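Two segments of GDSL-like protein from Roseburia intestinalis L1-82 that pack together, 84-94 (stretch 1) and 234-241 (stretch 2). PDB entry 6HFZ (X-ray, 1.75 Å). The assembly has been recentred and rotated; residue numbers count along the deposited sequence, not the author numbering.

Stretch 1 (84-94) SQFGVARAEAD
Stretch 2 234-241: TYEKSIRH

How do the two backbones meet? Stretch 1 is helical, with a pi-type turn at 92-94, and strand 237-241 crosses it at -77°, the axes approaching to 7.1 Å. Register is set where Ala-89 CA lies 4.7 Å from Ser-238 CA. Ser-238 and Arg-240 point toward the helix; Lys-237 and Ile-239 point away, as strand alternation requires.

What fills the space by van der Waals packing? Val-88 (chi1 p) points toward stretch 2, its CG2 3.4 Å from Tyr-235 O and its CG1 3.6 Å from Ser-238 OG. Ala-89 CB meets Ser-238 CB at 4.0 Å, small against small, which suits the close backbones. Gln-85 (t, t) brings NE2 within 3.6 Å of Tyr-235 CE2; Tyr-235 chi1 is m.

How does Arg-240 lie? With chi1-chi3 m, t, m, it sets Arg-90 CA over one guanidinium face, 3.9 Å from NH2, while its NH1 reaches the ring edge of Phe-86 (t), 3.7 Å from CE1.

What supplies the polar links? No direct hydrogen bond crosses, so waters bridge: Gln-85 O to Ser-238 OG, Ala-89 O to Arg-240 N, and Asp-94 OD1 to Arg-240 NH2. Within stretch 1, Arg-90 (p, t, t) salt-bridges Asp-94 (m), NH1 to OD2 2.9 Å; within stretch 2, Ser-238 OG (chi1 m) donates to Tyr-235 O at 2.5 Å.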

# COMPACT_ATOMS: atom_id res chain seq x y z
N SER A 84 -0.31 -1.97 -3.47
CA SER A 84 -0.75 -3.16 -2.78
C SER A 84 0.30 -4.26 -2.89
O SER A 84 0.30 -5.18 -2.07
CB SER A 84 -2.08 -3.64 -3.30
OG SER A 84 -1.99 -4.06 -4.66
N GLN A 85 1.20 -4.18 -3.90
CA GLN A 85 2.31 -5.18 -4.01
C GLN A 85 3.27 -5.01 -2.81
O GLN A 85 3.66 -6.00 -2.19
CB GLN A 85 2.99 -5.07 -5.38
CG GLN A 85 4.06 -6.13 -5.63
CD GLN A 85 4.51 -6.07 -7.07
OE1 GLN A 85 4.10 -5.19 -7.83
NE2 GLN A 85 5.38 -6.99 -7.47
N PHE A 86 3.60 -3.77 -2.44
CA PHE A 86 4.38 -3.59 -1.19
C PHE A 86 3.50 -3.91 0.03
O PHE A 86 3.94 -4.56 0.98
CB PHE A 86 4.98 -2.21 -1.16
CG PHE A 86 5.87 -1.91 0.04
CD1 PHE A 86 6.62 -2.90 0.66
CD2 PHE A 86 6.00 -0.62 0.49
CE1 PHE A 86 7.45 -2.62 1.73
CE2 PHE A 86 6.85 -0.33 1.56
CZ PHE A 86 7.56 -1.34 2.18
N GLY A 87 2.21 -3.52 -0.04
CA GLY A 87 1.28 -3.78 1.08
C GLY A 87 1.23 -5.24 1.54
O GLY A 87 1.25 -5.51 2.77
N VAL A 88 1.10 -6.17 0.62
CA VAL A 88 1.01 -7.60 1.00
C VAL A 88 2.33 -8.08 1.64
O VAL A 88 2.28 -8.88 2.60
CB VAL A 88 0.53 -8.51 -0.16
CG1 VAL A 88 1.53 -8.49 -1.28
CG2 VAL A 88 0.22 -9.93 0.31
N ALA A 89 3.47 -7.58 1.19
CA ALA A 89 4.81 -7.97 1.74
C ALA A 89 5.09 -7.34 3.10
O ALA A 89 5.90 -7.90 3.79
CB ALA A 89 5.90 -7.55 0.80
N ARG A 90 4.53 -6.16 3.40
CA ARG A 90 4.76 -5.45 4.66
C ARG A 90 3.59 -5.64 5.65
O ARG A 90 3.65 -5.13 6.77
CB ARG A 90 5.07 -3.98 4.42
CG ARG A 90 3.88 -3.10 4.05
CD ARG A 90 4.31 -1.81 3.44
NE ARG A 90 3.20 -0.96 3.06
CZ ARG A 90 2.51 -0.15 3.85
NH1 ARG A 90 2.75 -0.13 5.16
NH2 ARG A 90 1.60 0.68 3.32
N ALA A 91 2.54 -6.35 5.24
CA ALA A 91 1.30 -6.36 6.02
C ALA A 91 1.55 -6.93 7.43
O ALA A 91 1.08 -6.38 8.41
CB ALA A 91 0.19 -7.10 5.30
N GLU A 92 2.33 -8.02 7.51
CA GLU A 92 2.60 -8.66 8.83
C GLU A 92 3.28 -7.68 9.80
O GLU A 92 2.80 -7.47 10.93
CB GLU A 92 3.49 -9.90 8.63
CG GLU A 92 2.71 -11.16 8.31
CD GLU A 92 1.70 -11.60 9.37
OE1 GLU A 92 0.77 -12.35 9.00
OE2 GLU A 92 1.84 -11.20 10.56
N ALA A 93 4.39 -7.08 9.37
CA ALA A 93 5.15 -6.18 10.23
C ALA A 93 4.39 -4.88 10.55
O ALA A 93 4.38 -4.42 11.68
CB ALA A 93 6.48 -5.83 9.61
N ASP A 94 3.77 -4.26 9.54
CA ASP A 94 3.33 -2.88 9.67
C ASP A 94 1.89 -2.79 10.22
O ASP A 94 1.47 -1.73 10.71
CB ASP A 94 3.41 -2.18 8.30
CG ASP A 94 4.82 -1.95 7.77
OD1 ASP A 94 5.78 -2.31 8.49
OD2 ASP A 94 4.97 -1.32 6.67
N THR A 234 -0.72 -15.40 -6.67
CA THR A 234 0.66 -15.80 -6.41
C THR A 234 1.43 -14.79 -5.54
O THR A 234 2.66 -14.90 -5.44
CB THR A 234 1.38 -16.13 -7.73
OG1 THR A 234 1.57 -14.98 -8.54
CG2 THR A 234 0.65 -17.17 -8.55
N TYR A 235 0.75 -13.79 -4.95
CA TYR A 235 1.43 -12.78 -4.10
C TYR A 235 1.00 -12.90 -2.63
O TYR A 235 1.56 -12.21 -1.79
CB TYR A 235 1.25 -11.35 -4.62
CG TYR A 235 2.02 -11.08 -5.89
CD1 TYR A 235 1.45 -11.32 -7.12
CD2 TYR A 235 3.33 -10.61 -5.87
CE1 TYR A 235 2.14 -11.08 -8.29
CE2 TYR A 235 4.02 -10.33 -7.04
CZ TYR A 235 3.42 -10.57 -8.25
OH TYR A 235 4.08 -10.37 -9.43
N GLU A 236 0.07 -13.80 -2.29
CA GLU A 236 -0.41 -13.90 -0.93
C GLU A 236 0.72 -14.20 0.06
O GLU A 236 0.72 -13.67 1.18
CB GLU A 236 -1.55 -14.91 -0.76
CG GLU A 236 -2.31 -14.73 0.56
CD GLU A 236 -3.47 -15.69 0.85
OE1 GLU A 236 -3.89 -15.76 2.03
OE2 GLU A 236 -3.94 -16.34 -0.11
N LYS A 237 1.65 -15.07 -0.31
CA LYS A 237 2.88 -15.22 0.43
C LYS A 237 3.92 -14.34 -0.27
O LYS A 237 4.31 -14.61 -1.39
CB LYS A 237 3.30 -16.69 0.50
CG LYS A 237 4.57 -16.87 1.30
CD LYS A 237 4.98 -18.28 1.68
CE LYS A 237 6.22 -18.24 2.56
NZ LYS A 237 7.09 -19.43 2.33
N SER A 238 4.32 -13.25 0.39
CA SER A 238 5.27 -12.29 -0.15
C SER A 238 6.29 -11.98 0.93
O SER A 238 5.93 -11.44 1.97
CB SER A 238 4.60 -11.00 -0.63
OG SER A 238 3.88 -11.17 -1.85
N ILE A 239 7.55 -12.41 0.72
CA ILE A 239 8.55 -12.36 1.77
C ILE A 239 9.64 -11.36 1.39
O ILE A 239 10.28 -11.52 0.40
CB ILE A 239 9.10 -13.77 2.01
CG1 ILE A 239 8.03 -14.69 2.61
CG2 ILE A 239 10.37 -13.73 2.86
CD1 ILE A 239 7.53 -14.25 3.95
N ARG A 240 9.84 -10.30 2.17
CA ARG A 240 10.96 -9.41 1.88
C ARG A 240 12.27 -10.03 2.39
O ARG A 240 12.32 -10.55 3.52
CB ARG A 240 10.84 -8.07 2.60
CG ARG A 240 9.91 -7.07 1.97
CD ARG A 240 9.79 -5.83 2.84
NE ARG A 240 9.17 -6.08 4.15
CZ ARG A 240 8.91 -5.10 5.02
NH1 ARG A 240 9.19 -3.85 4.70
NH2 ARG A 240 8.36 -5.39 6.19
N HIS A 241 13.30 -9.93 1.59
CA HIS A 241 14.69 -10.30 1.93
C HIS A 241 15.43 -8.98 2.15
O HIS A 241 15.62 -8.19 1.20
CB HIS A 241 15.32 -11.18 0.85
CG HIS A 241 14.62 -12.48 0.68
ND1 HIS A 241 15.11 -13.67 1.24
CD2 HIS A 241 13.45 -12.80 0.09
CE1 HIS A 241 14.29 -14.64 0.97
NE2 HIS A 241 13.26 -14.15 0.27
O HOH W 1 4.71 -8.56 -3.00
O HOH W 2 8.06 -9.55 4.20
O HOH W 3 7.57 -1.09 5.96
O HOH W 4 8.17 -3.09 7.98